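Local coordinates for acyl-CoA dehydrogenase (Geobacillus kaustophilus, PDB 2PG0), which is an FAD-dependent acyl-CoA dehydrogenase that probably introduces a double bond at the alpha-beta position of thioester-bound acyl chains, at residues I41-W47 against N163-D168; T196-G202 against L218-K224; Q246-L250 against H312-I318. All blocks are in the same frame, centred on the assembly; numbering follows the deposited sequence.

Interaction 1 of 3, residues I41-W47 against N163-D168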
loop_
_atom_site.group_PDB
_atom_site.type_symbol
_atom_site.label_atom_id
_atom_site.label_comp_id
_atom_site.label_asym_id
_atom_site.label_seq_id
_atom_site.Cartn_x
_atom_site.Cartn_y
_atom_site.Cartn_z
ATOM N N ILE A 41 -10.555 -13.737 -32.541
ATOM C CA ILE A 41 -10.332 -15.173 -32.464
ATOM C C ILE A 41 -8.999 -15.534 -33.132
ATOM O O ILE A 41 -8.561 -14.857 -34.068
ATOM C CB ILE A 41 -11.532 -15.968 -33.090
ATOM C CG1 ILE A 41 -11.506 -17.455 -32.693
ATOM C CG2 ILE A 41 -11.619 -15.738 -34.609
ATOM C CD1 ILE A 41 -12.844 -18.188 -32.948
ATOM N N ILE A 42 -8.352 -16.572 -32.609
ATOM C CA ILE A 42 -7.129 -17.131 -33.186
ATOM C C ILE A 42 -7.542 -18.263 -34.143
ATOM O O ILE A 42 -8.285 -19.161 -33.752
ATOM C CB ILE A 42 -6.167 -17.663 -32.078
ATOM C CG1 ILE A 42 -5.745 -16.522 -31.138
ATOM C CG2 ILE A 42 -4.933 -18.363 -32.701
ATOM C CD1 ILE A 42 -4.991 -16.981 -29.887
ATOM N N PRO A 43 -7.054 -18.231 -35.397
ATOM C CA PRO A 43 -7.548 -19.205 -36.377
ATOM C C PRO A 43 -7.228 -20.653 -35.994
ATOM O O PRO A 43 -6.173 -20.929 -35.400
ATOM C CB PRO A 43 -6.827 -18.806 -37.674
ATOM C CG PRO A 43 -5.631 -18.026 -37.240
ATOM C CD PRO A 43 -6.023 -17.342 -35.963
ATOM N N ARG A 44 -8.155 -21.554 -36.324
ATOM C CA ARG A 44 -7.977 -23.001 -36.181
ATOM C C ARG A 44 -6.667 -23.496 -36.780
ATOM O O ARG A 44 -6.065 -24.438 -36.270
ATOM C CB ARG A 44 -9.113 -23.754 -36.882
ATOM C CG ARG A 44 -10.396 -23.920 -36.099
ATOM C CD ARG A 44 -10.156 -24.588 -34.750
ATOM N NE ARG A 44 -10.202 -26.054 -34.771
ATOM C CZ ARG A 44 -11.211 -26.778 -34.283
ATOM N NH1 ARG A 44 -12.276 -26.186 -33.750
ATOM N NH2 ARG A 44 -11.152 -28.100 -34.320
ATOM N N SER A 45 -6.255 -22.876 -37.883
ATOM C CA SER A 45 -5.014 -23.256 -38.567
ATOM C C SER A 45 -3.790 -23.131 -37.651
ATOM O O SER A 45 -2.846 -23.918 -37.772
ATOM C CB SER A 45 -4.832 -22.448 -39.859
ATOM O OG SER A 45 -4.703 -21.065 -39.585
ATOM N N PHE A 46 -3.822 -22.166 -36.724
ATOM C CA PHE A 46 -2.742 -22.027 -35.743
ATOM C C PHE A 46 -2.653 -23.230 -34.800
ATOM O O PHE A 46 -1.563 -23.730 -34.542
ATOM C CB PHE A 46 -2.845 -20.725 -34.931
ATOM C CG PHE A 46 -1.731 -20.568 -33.924
ATOM C CD1 PHE A 46 -0.459 -20.162 -34.334
ATOM C CD2 PHE A 46 -1.937 -20.874 -32.581
ATOM C CE1 PHE A 46 0.590 -20.035 -33.412
ATOM C CE2 PHE A 46 -0.900 -20.744 -31.650
ATOM C CZ PHE A 46 0.368 -20.327 -32.065
ATOM N N TRP A 47 -3.795 -23.671 -34.276
ATOM C CA TRP A 47 -3.861 -24.885 -33.459
ATOM C C TRP A 47 -3.360 -26.122 -34.216
ATOM O O TRP A 47 -2.664 -26.971 -33.649
ATOM C CB TRP A 47 -5.299 -25.126 -33.009
ATOM C CG TRP A 47 -5.769 -24.189 -31.926
ATOM C CD1 TRP A 47 -6.173 -22.894 -32.073
ATOM C CD2 TRP A 47 -5.902 -24.497 -30.534
ATOM N NE1 TRP A 47 -6.546 -22.369 -30.847
ATOM C CE2 TRP A 47 -6.393 -23.337 -29.889
ATOM C CE3 TRP A 47 -5.655 -25.644 -29.767
ATOM C CZ2 TRP A 47 -6.641 -23.292 -28.513
ATOM C CZ3 TRP A 47 -5.896 -25.599 -28.399
ATOM C CH2 TRP A 47 -6.390 -24.427 -27.789
ATOM N N ASN A 163 -12.048 -20.702 -24.940
ATOM C CA ASN A 163 -12.188 -21.585 -26.127
ATOM C C ASN A 163 -13.662 -21.878 -26.427
ATOM O O ASN A 163 -13.997 -22.914 -27.018
ATOM C CB ASN A 163 -11.439 -22.922 -25.939
ATOM C CG ASN A 163 -9.923 -22.764 -25.806
ATOM O OD1 ASN A 163 -9.340 -21.756 -26.202
ATOM N ND2 ASN A 163 -9.280 -23.793 -25.267
ATOM N N GLY A 164 -14.542 -20.963 -26.028
ATOM C CA GLY A 164 -15.989 -21.172 -26.145
ATOM C C GLY A 164 -16.528 -21.382 -27.551
ATOM O O GLY A 164 -17.524 -22.081 -27.734
ATOM N N ILE A 165 -15.882 -20.764 -28.541
ATOM C CA ILE A 165 -16.267 -20.936 -29.945
ATOM C C ILE A 165 -15.569 -22.141 -30.589
ATOM O O ILE A 165 -16.227 -22.964 -31.227
ATOM C CB ILE A 165 -16.048 -19.639 -30.779
ATOM C CG1 ILE A 165 -16.822 -18.458 -30.173
ATOM C CG2 ILE A 165 -16.421 -19.850 -32.272
ATOM C CD1 ILE A 165 -18.323 -18.708 -29.951
ATOM N N HIS A 166 -14.252 -22.256 -30.406
ATOM C CA HIS A 166 -13.483 -23.324 -31.061
ATOM C C HIS A 166 -13.717 -24.724 -30.495
ATOM O O HIS A 166 -13.584 -25.711 -31.221
ATOM C CB HIS A 166 -11.976 -23.033 -31.020
ATOM C CG HIS A 166 -11.498 -22.105 -32.091
ATOM N ND1 HIS A 166 -12.075 -22.043 -33.343
ATOM C CD2 HIS A 166 -10.470 -21.223 -32.105
ATOM C CE1 HIS A 166 -11.437 -21.143 -34.073
ATOM N NE2 HIS A 166 -10.456 -20.636 -33.346
ATOM N N ALA A 167 -14.048 -24.813 -29.205
ATOM C CA ALA A 167 -14.051 -26.099 -28.506
ATOM C C ALA A 167 -14.974 -27.139 -29.143
ATOM O O ALA A 167 -16.146 -26.869 -29.424
ATOM C CB ALA A 167 -14.384 -25.918 -27.030
ATOM N N ASP A 168 -14.411 -28.320 -29.373
ATOM C CA ASP A 168 -15.117 -29.462 -29.952
ATOM C C ASP A 168 -15.508 -30.466 -28.876
ATOM O O ASP A 168 -16.407 -31.293 -29.078
ATOM C CB ASP A 168 -14.213 -30.151 -30.975
ATOM C CG ASP A 168 -13.629 -29.182 -31.976
ATOM O OD1 ASP A 168 -14.393 -28.680 -32.828
ATOM O OD2 ASP A 168 -12.406 -28.919 -31.904
HETATM O O HOH W 1 -13.827 -23.618 -34.861
#

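Interaction 2 of 3, residues T196-G202 against L218-K224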
loop_
_atom_site.group_PDB
_atom_site.type_symbol
_atom_site.label_atom_id
_atom_site.label_comp_id
_atom_site.label_asym_id
_atom_site.label_seq_id
_atom_site.Cartn_x
_atom_site.Cartn_y
_atom_site.Cartn_z
ATOM N N THR A 196 -23.851 -31.574 -30.712
ATOM C CA THR A 196 -24.826 -32.200 -29.820
ATOM C C THR A 196 -26.167 -31.491 -29.998
ATOM O O THR A 196 -26.218 -30.258 -29.964
ATOM C CB THR A 196 -24.370 -32.092 -28.343
ATOM O OG1 THR A 196 -23.167 -32.842 -28.165
ATOM C CG2 THR A 196 -25.440 -32.628 -27.380
ATOM N N PRO A 197 -27.258 -32.259 -30.226
ATOM C CA PRO A 197 -28.568 -31.615 -30.331
ATOM C C PRO A 197 -28.907 -30.895 -29.022
ATOM O O PRO A 197 -28.690 -31.458 -27.950
ATOM C CB PRO A 197 -29.526 -32.795 -30.554
ATOM C CG PRO A 197 -28.661 -33.902 -31.078
ATOM C CD PRO A 197 -27.345 -33.722 -30.394
ATOM N N GLY A 198 -29.388 -29.658 -29.121
ATOM C CA GLY A 198 -29.756 -28.858 -27.940
ATOM C C GLY A 198 -28.636 -28.009 -27.345
ATOM O O GLY A 198 -28.868 -27.228 -26.414
ATOM N N PHE A 199 -27.430 -28.168 -27.884
ATOM C CA PHE A 199 -26.242 -27.449 -27.431
ATOM C C PHE A 199 -25.948 -26.318 -28.405
ATOM O O PHE A 199 -25.697 -26.556 -29.589
ATOM C CB PHE A 199 -25.060 -28.431 -27.321
ATOM C CG PHE A 199 -23.701 -27.778 -27.170
ATOM C CD1 PHE A 199 -23.493 -26.735 -26.266
ATOM C CD2 PHE A 199 -22.613 -28.248 -27.908
ATOM C CE1 PHE A 199 -22.224 -26.149 -26.125
ATOM C CE2 PHE A 199 -21.344 -27.675 -27.768
ATOM C CZ PHE A 199 -21.156 -26.619 -26.880
ATOM N N THR A 200 -26.014 -25.085 -27.910
ATOM C CA THR A 200 -25.680 -23.919 -28.716
ATOM C C THR A 200 -24.675 -23.034 -27.984
ATOM O O THR A 200 -24.382 -23.245 -26.804
ATOM C CB THR A 200 -26.926 -23.081 -29.105
ATOM O OG1 THR A 200 -27.570 -22.595 -27.920
ATOM C CG2 THR A 200 -27.908 -23.912 -29.934
ATOM N N ARG A 201 -24.147 -22.048 -28.702
ATOM C CA ARG A 201 -23.133 -21.164 -28.153
ATOM C C ARG A 201 -23.542 -19.712 -28.391
ATOM O O ARG A 201 -24.236 -19.398 -29.365
ATOM C CB ARG A 201 -21.770 -21.488 -28.781
ATOM C CG ARG A 201 -21.447 -22.989 -28.736
ATOM C CD ARG A 201 -20.526 -23.444 -29.852
ATOM N NE ARG A 201 -19.195 -23.685 -29.329
ATOM C CZ ARG A 201 -18.563 -24.856 -29.327
ATOM N NH1 ARG A 201 -19.099 -25.954 -29.863
ATOM N NH2 ARG A 201 -17.359 -24.909 -28.795
ATOM N N GLY A 202 -23.134 -18.830 -27.485
ATOM C CA GLY A 202 -23.411 -17.414 -27.654
ATOM C C GLY A 202 -22.410 -16.777 -28.596
ATOM O O GLY A 202 -21.405 -17.397 -28.963
ATOM N N LEU A 218 -22.334 -20.840 -23.105
ATOM C CA LEU A 218 -22.829 -22.092 -23.675
ATOM C C LEU A 218 -24.240 -22.329 -23.174
ATOM O O LEU A 218 -24.534 -22.072 -22.008
ATOM C CB LEU A 218 -21.933 -23.271 -23.283
ATOM C CG LEU A 218 -20.444 -23.188 -23.658
ATOM C CD1 LEU A 218 -19.688 -24.391 -23.116
ATOM C CD2 LEU A 218 -20.236 -23.058 -25.167
ATOM N N PHE A 219 -25.102 -22.831 -24.057
ATOM C CA PHE A 219 -26.508 -23.054 -23.729
ATOM C C PHE A 219 -26.887 -24.503 -23.978
ATOM O O PHE A 219 -26.570 -25.068 -25.030
ATOM C CB PHE A 219 -27.400 -22.118 -24.545
ATOM C CG PHE A 219 -27.083 -20.660 -24.348
ATOM C CD1 PHE A 219 -27.605 -19.961 -23.261
ATOM C CD2 PHE A 219 -26.265 -19.982 -25.249
ATOM C CE1 PHE A 219 -27.312 -18.602 -23.075
ATOM C CE2 PHE A 219 -25.964 -18.623 -25.067
ATOM C CZ PHE A 219 -26.490 -17.939 -23.972
ATOM N N PHE A 220 -27.546 -25.099 -22.990
ATOM C CA PHE A 220 -28.018 -26.469 -23.087
ATOM C C PHE A 220 -29.525 -26.440 -22.887
ATOM O O PHE A 220 -30.010 -26.191 -21.774
ATOM C CB PHE A 220 -27.331 -27.362 -22.045
ATOM C CG PHE A 220 -25.818 -27.313 -22.093
ATOM C CD1 PHE A 220 -25.107 -28.090 -23.007
ATOM C CD2 PHE A 220 -25.105 -26.487 -21.225
ATOM C CE1 PHE A 220 -23.712 -28.044 -23.055
ATOM C CE2 PHE A 220 -23.712 -26.434 -21.267
ATOM C CZ PHE A 220 -23.013 -27.211 -22.184
ATOM N N GLN A 221 -30.250 -26.643 -23.984
ATOM C CA GLN A 221 -31.704 -26.714 -23.970
ATOM C C GLN A 221 -32.100 -28.128 -24.383
ATOM O O GLN A 221 -32.123 -28.458 -25.573
ATOM C CB GLN A 221 -32.308 -25.643 -24.891
ATOM C CG GLN A 221 -32.024 -24.208 -24.399
ATOM C CD GLN A 221 -32.248 -23.123 -25.447
ATOM O OE1 GLN A 221 -31.328 -22.359 -25.764
ATOM N NE2 GLN A 221 -33.475 -23.037 -25.978
ATOM N N ASP A 222 -32.372 -28.960 -23.377
ATOM C CA ASP A 222 -32.608 -30.398 -23.550
ATOM C C ASP A 222 -31.518 -31.060 -24.389
ATOM O O ASP A 222 -31.807 -31.792 -25.339
ATOM C CB ASP A 222 -33.993 -30.664 -24.146
ATOM C CG ASP A 222 -35.109 -30.296 -23.194
ATOM O OD1 ASP A 222 -35.079 -30.758 -22.028
ATOM O OD2 ASP A 222 -36.005 -29.536 -23.613
ATOM N N ALA A 223 -30.268 -30.786 -24.026
ATOM C CA ALA A 223 -29.117 -31.312 -24.745
ATOM C C ALA A 223 -29.068 -32.818 -24.567
ATOM O O ALA A 223 -29.089 -33.314 -23.440
ATOM C CB ALA A 223 -27.841 -30.669 -24.242
ATOM N N LYS A 224 -29.022 -33.535 -25.689
ATOM C CA LYS A 224 -29.042 -34.997 -25.683
ATOM C C LYS A 224 -27.613 -35.531 -25.743
ATOM O O LYS A 224 -27.013 -35.611 -26.819
ATOM C CB LYS A 224 -29.877 -35.523 -26.860
ATOM C CG LYS A 224 -30.453 -36.915 -26.648
ATOM C CD LYS A 224 -31.145 -37.442 -27.911
ATOM C CE LYS A 224 -31.763 -38.825 -27.683
ATOM N NZ LYS A 224 -32.813 -38.818 -26.613
HETATM O O HOH W 2 -29.418 -24.378 -26.820
#

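Interaction 3 of 3, residues Q246-L250 against H312-I318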
loop_
_atom_site.group_PDB
_atom_site.type_symbol
_atom_site.label_atom_id
_atom_site.label_comp_id
_atom_site.label_asym_id
_atom_site.label_seq_id
_atom_site.Cartn_x
_atom_site.Cartn_y
_atom_site.Cartn_z
ATOM N N GLN A 246 -5.448 -27.401 -8.498
ATOM C CA GLN A 246 -4.045 -27.150 -8.107
ATOM C C GLN A 246 -3.199 -26.810 -9.343
ATOM O O GLN A 246 -2.558 -25.764 -9.382
ATOM C CB GLN A 246 -3.424 -28.319 -7.307
ATOM C CG GLN A 246 -1.895 -28.165 -7.016
ATOM C CD GLN A 246 -1.277 -29.259 -6.118
ATOM O OE1 GLN A 246 -1.747 -29.525 -5.000
ATOM N NE2 GLN A 246 -0.191 -29.868 -6.596
ATOM N N GLN A 247 -3.214 -27.685 -10.353
ATOM C CA GLN A 247 -2.501 -27.395 -11.602
ATOM C C GLN A 247 -3.055 -26.151 -12.308
ATOM O O GLN A 247 -2.281 -25.340 -12.821
ATOM C CB GLN A 247 -2.469 -28.614 -12.539
ATOM C CG GLN A 247 -1.675 -28.372 -13.834
ATOM C CD GLN A 247 -1.044 -29.635 -14.397
ATOM O OE1 GLN A 247 -0.328 -30.359 -13.698
ATOM N NE2 GLN A 247 -1.291 -29.894 -15.675
ATOM N N GLU A 248 -4.383 -26.003 -12.331
ATOM C CA GLU A 248 -5.026 -24.834 -12.958
ATOM C C GLU A 248 -4.500 -23.509 -12.376
ATOM O O GLU A 248 -4.083 -22.607 -13.119
ATOM C CB GLU A 248 -6.559 -24.905 -12.847
ATOM C CG GLU A 248 -7.281 -23.728 -13.537
ATOM C CD GLU A 248 -8.805 -23.883 -13.617
ATOM O OE1 GLU A 248 -9.312 -25.027 -13.666
ATOM O OE2 GLU A 248 -9.502 -22.842 -13.651
ATOM N N ARG A 249 -4.519 -23.407 -11.050
ATOM C CA ARG A 249 -4.026 -22.216 -10.362
ATOM C C ARG A 249 -2.531 -21.980 -10.595
ATOM O O ARG A 249 -2.091 -20.830 -10.712
ATOM C CB ARG A 249 -4.386 -22.270 -8.873
ATOM C CG ARG A 249 -5.880 -22.046 -8.668
ATOM C CD ARG A 249 -6.431 -22.641 -7.389
ATOM N NE ARG A 249 -7.889 -22.508 -7.391
ATOM C CZ ARG A 249 -8.719 -23.123 -6.547
ATOM N NH1 ARG A 249 -8.249 -23.942 -5.616
ATOM N NH2 ARG A 249 -10.031 -22.917 -6.646
ATOM N N LEU A 250 -1.766 -23.067 -10.684
ATOM C CA LEU A 250 -0.337 -22.974 -10.979
ATOM C C LEU A 250 -0.097 -22.393 -12.373
ATOM O O LEU A 250 0.809 -21.577 -12.563
ATOM C CB LEU A 250 0.358 -24.338 -10.824
ATOM C CG LEU A 250 1.889 -24.381 -10.993
ATOM C CD1 LEU A 250 2.598 -23.325 -10.117
ATOM C CD2 LEU A 250 2.428 -25.780 -10.703
ATOM N N HIS A 312 5.248 -29.481 -7.175
ATOM C CA HIS A 312 4.210 -30.063 -8.018
ATOM C C HIS A 312 4.745 -31.267 -8.801
ATOM O O HIS A 312 4.133 -32.333 -8.804
ATOM C CB HIS A 312 3.675 -29.005 -8.983
ATOM C CG HIS A 312 2.489 -29.448 -9.777
ATOM N ND1 HIS A 312 1.335 -29.920 -9.190
ATOM C CD2 HIS A 312 2.271 -29.471 -11.111
ATOM C CE1 HIS A 312 0.460 -30.224 -10.131
ATOM N NE2 HIS A 312 1.004 -29.964 -11.306
ATOM N N MET A 313 5.899 -31.084 -9.437
ATOM C CA MET A 313 6.518 -32.124 -10.264
ATOM C C MET A 313 6.970 -33.337 -9.442
ATOM O O MET A 313 7.002 -34.465 -9.951
ATOM C CB MET A 313 7.670 -31.533 -11.089
ATOM C CG MET A 313 7.213 -30.594 -12.222
ATOM S SD MET A 313 8.545 -29.936 -13.260
ATOM C CE MET A 313 9.127 -31.453 -14.053
ATOM N N ALA A 314 7.303 -33.097 -8.173
ATOM C CA ALA A 314 7.668 -34.156 -7.228
ATOM C C ALA A 314 6.456 -34.945 -6.710
ATOM O O ALA A 314 6.617 -35.892 -5.929
ATOM C CB ALA A 314 8.462 -33.561 -6.061
ATOM N N GLY A 315 5.254 -34.557 -7.140
ATOM C CA GLY A 315 4.022 -35.254 -6.772
ATOM C C GLY A 315 3.493 -34.876 -5.399
ATOM O O GLY A 315 2.697 -35.605 -4.806
ATOM N N LYS A 316 3.923 -33.728 -4.888
ATOM C CA LYS A 316 3.490 -33.289 -3.562
ATOM C C LYS A 316 2.207 -32.450 -3.618
ATOM O O LYS A 316 1.952 -31.742 -4.598
ATOM C CB LYS A 316 4.622 -32.557 -2.839
ATOM C CG LYS A 316 5.811 -33.462 -2.525
ATOM C CD LYS A 316 7.108 -32.676 -2.445
ATOM C CE LYS A 316 8.297 -33.573 -2.127
ATOM N NZ LYS A 316 8.405 -33.826 -0.666
ATOM N N GLN A 317 1.398 -32.570 -2.568
ATOM C CA GLN A 317 0.146 -31.835 -2.438
ATOM C C GLN A 317 0.456 -30.462 -1.850
ATOM O O GLN A 317 0.847 -30.360 -0.677
ATOM C CB GLN A 317 -0.824 -32.607 -1.530
ATOM C CG GLN A 317 -2.297 -32.216 -1.678
ATOM C CD GLN A 317 -3.106 -32.447 -0.406
ATOM O OE1 GLN A 317 -2.921 -33.449 0.299
ATOM N NE2 GLN A 317 -4.013 -31.517 -0.107
ATOM N N ILE A 318 0.282 -29.419 -2.663
ATOM C CA ILE A 318 0.626 -28.037 -2.282
ATOM C C ILE A 318 -0.512 -27.029 -2.539
ATOM O O ILE A 318 -0.325 -25.977 -3.160
ATOM C CB ILE A 318 1.956 -27.578 -2.943
ATOM C CG1 ILE A 318 2.029 -28.092 -4.385
ATOM C CG2 ILE A 318 3.158 -28.076 -2.116
ATOM C CD1 ILE A 318 3.086 -27.466 -5.222
#

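Interaction 1 of 3, residues I41-W47 against N163-D168
His166 slots between Ile41 and Arg44, and in doing so joins the N-terminal helical domain to the middle beta domain of the acyl-CoA dehydrogenase fold: the start of helix 44-52 meets the loop between strands 151-161 and 169-175.

The apolar part of the contact is a sandwich. Ile41 CD1 lies over one face of the imidazole, 3.6 Å from the ring centroid, and Arg44 CD lies over the opposite face at 3.8 Å, both CH-pi contacts. Ile41 reaches its face because CG1 stands anti to the backbone N (chi1 -165°), which sends the branch straight at the ring; the same CD1 also packs on Ile165 CG2 at 4.0 Å.

Polar bonds fix the rotation of the imidazole within this sandwich. His166 NE2 donates to Ile42 O at 2.7 Å, with the carbonyl oxygen near the ring plane, while ND1 meets a water that also lies in that plane and bonds weakly to Arg44 NH1.

Charge completes the contact. The arginine chain bends at chi2 and chi3 and folds round the ring, so that its guanidinium stands nearly perpendicular to the imidazole and forms a salt bridge with Asp168. That carboxylate is shared, since Arg194 and the backbone N of Ile124 bind it too. The bridge's short arm, Arg44 NH2 to Asp168 OD2, is 2.8 Å long but a weak hydrogen bond, its N-H...O angle only 127°.

Interaction 2 of 3, residues T196-G202 against L218-K224
Strands 199-201 and 218-220 run antiparallel, their axes 4.7 Å apart at closest approach, with Thr200 and Phe219 as the hydrogen-bonded pair flanked by the non-hydrogen-bonded pairs Phe199-Phe220 and Arg201-Leu218. Thr200 N to Phe219 O and Phe219 N to Thr200 O both measure 2.9 Å. Bonds from Gln221 N to Gly198 O and, past the corner at Gln221 and Asp222, from Lys224 N to Pro197 O prolong the pairing. Gly198, in the type II turn from Thr196 to Phe199, has a phi of 89° and no place for a side chain beside the backbone of Gln221 to Ala223.

On the face bearing Phe199, its CG stands opposite the backbone N (chi1 167°), which brings the ring alongside Phe220. The planes are 11° apart but slid so far that they barely overlap; Phe199 CD1 meets Phe220 CE1 at 3.5 Å. Leu218 CD2 comes to the edge of the Phe199 ring at CE1 (3.8 Å) and touches Arg201 CG. The Arg201 guanidinium lays one face over Phe199 CZ; NE probably bonds Gly164 O, while the approach of NH2 to Ala167 O is unusually short and doubtful.

On the other face Thr200 OG1 rests 3.4 Å from Phe219 CB, and a water sits within hydrogen-bonding distance of OG1 and Gly198 O. Asp222 and Ala223 both oppose Val154, a G1 beta bulge at the chain's corner, in the antiparallel sheet of the acyl-CoA dehydrogenase middle beta domain.

Interaction 3 of 3, residues Q246-L250 against H312-I318
His312 is gripped at both ring nitrogens by consecutive glutamines, Gln246 and Gln247, a polar junction within the C-terminal helical bundle of the acyl-CoA dehydrogenase fold between long helix 237-273 and the end of helix 285-313. Gln247 OE1 accepts from His312 NE2 at 2.8 Å in an almost straight bond of 176°; the donor lies on a lone pair of the amide oxygen, and the oxygen in turn lies in the ring plane. At the other ring nitrogen, Gln246 NE2 donates to ND1 at 3.0 Å, near both the amide and the ring plane. These bonds point to NE2 as the protonated nitrogen and ND1 as the acceptor, consistent with a neutral imidazole, and together they fix how the ring is turned. Leu250 CD2 adds an apolar touch at His312 CD2, 3.7 Å away.

What sets the Gln246 amide is the connection after helix 285-313. That helix ends in a Schellman motif at Gly315, and the chain then swings back so that Lys316 O can take a weak bond from Gln246 NE2. The glutamine chain is extended, with CG anti to the backbone N (chi1 173°), which lets the amide reach Ile318, the N-cap residue of helix 319-343. There Ile318 N donates to Gln246 OE1 at 3.1 Å, approaching from above the carbonyl plane. A single amide thereby touches the exit of one helix and the entry to the next.

Further out, Phe71, at the start of helix 71-84, meets the imidazole edge-to-face and ties the junction to the N-terminal domain. The second glutamine is held from helix 89-105: Gln247 NE2 bonds Asp96 O, which orients the amide that presents OE1 to His312 NE2.

The three contacts follow one another along the chain and sample the three domains of the acyl-CoA dehydrogenase fold. Interaction 1 joins the N-terminal helical domain to the middle beta domain, interaction 2 lies within that beta domain, and interaction 3 belongs to the C-terminal helical bundle. Interactions 1 and 2 have centres about 19 Å apart and touch directly: Arg201 meets the backbone of loop 163-168, coupling the sheet to the interdomain seam. Interaction 3 stands apart, centre to centre about 28 Å from interaction 1, across the chain's centre, and about 34 Å from interaction 2. The side chains of Asn163 and Leu218 are about 7 and 8 Å from a bound FAD, which places interactions 1 and 2 near the flavin.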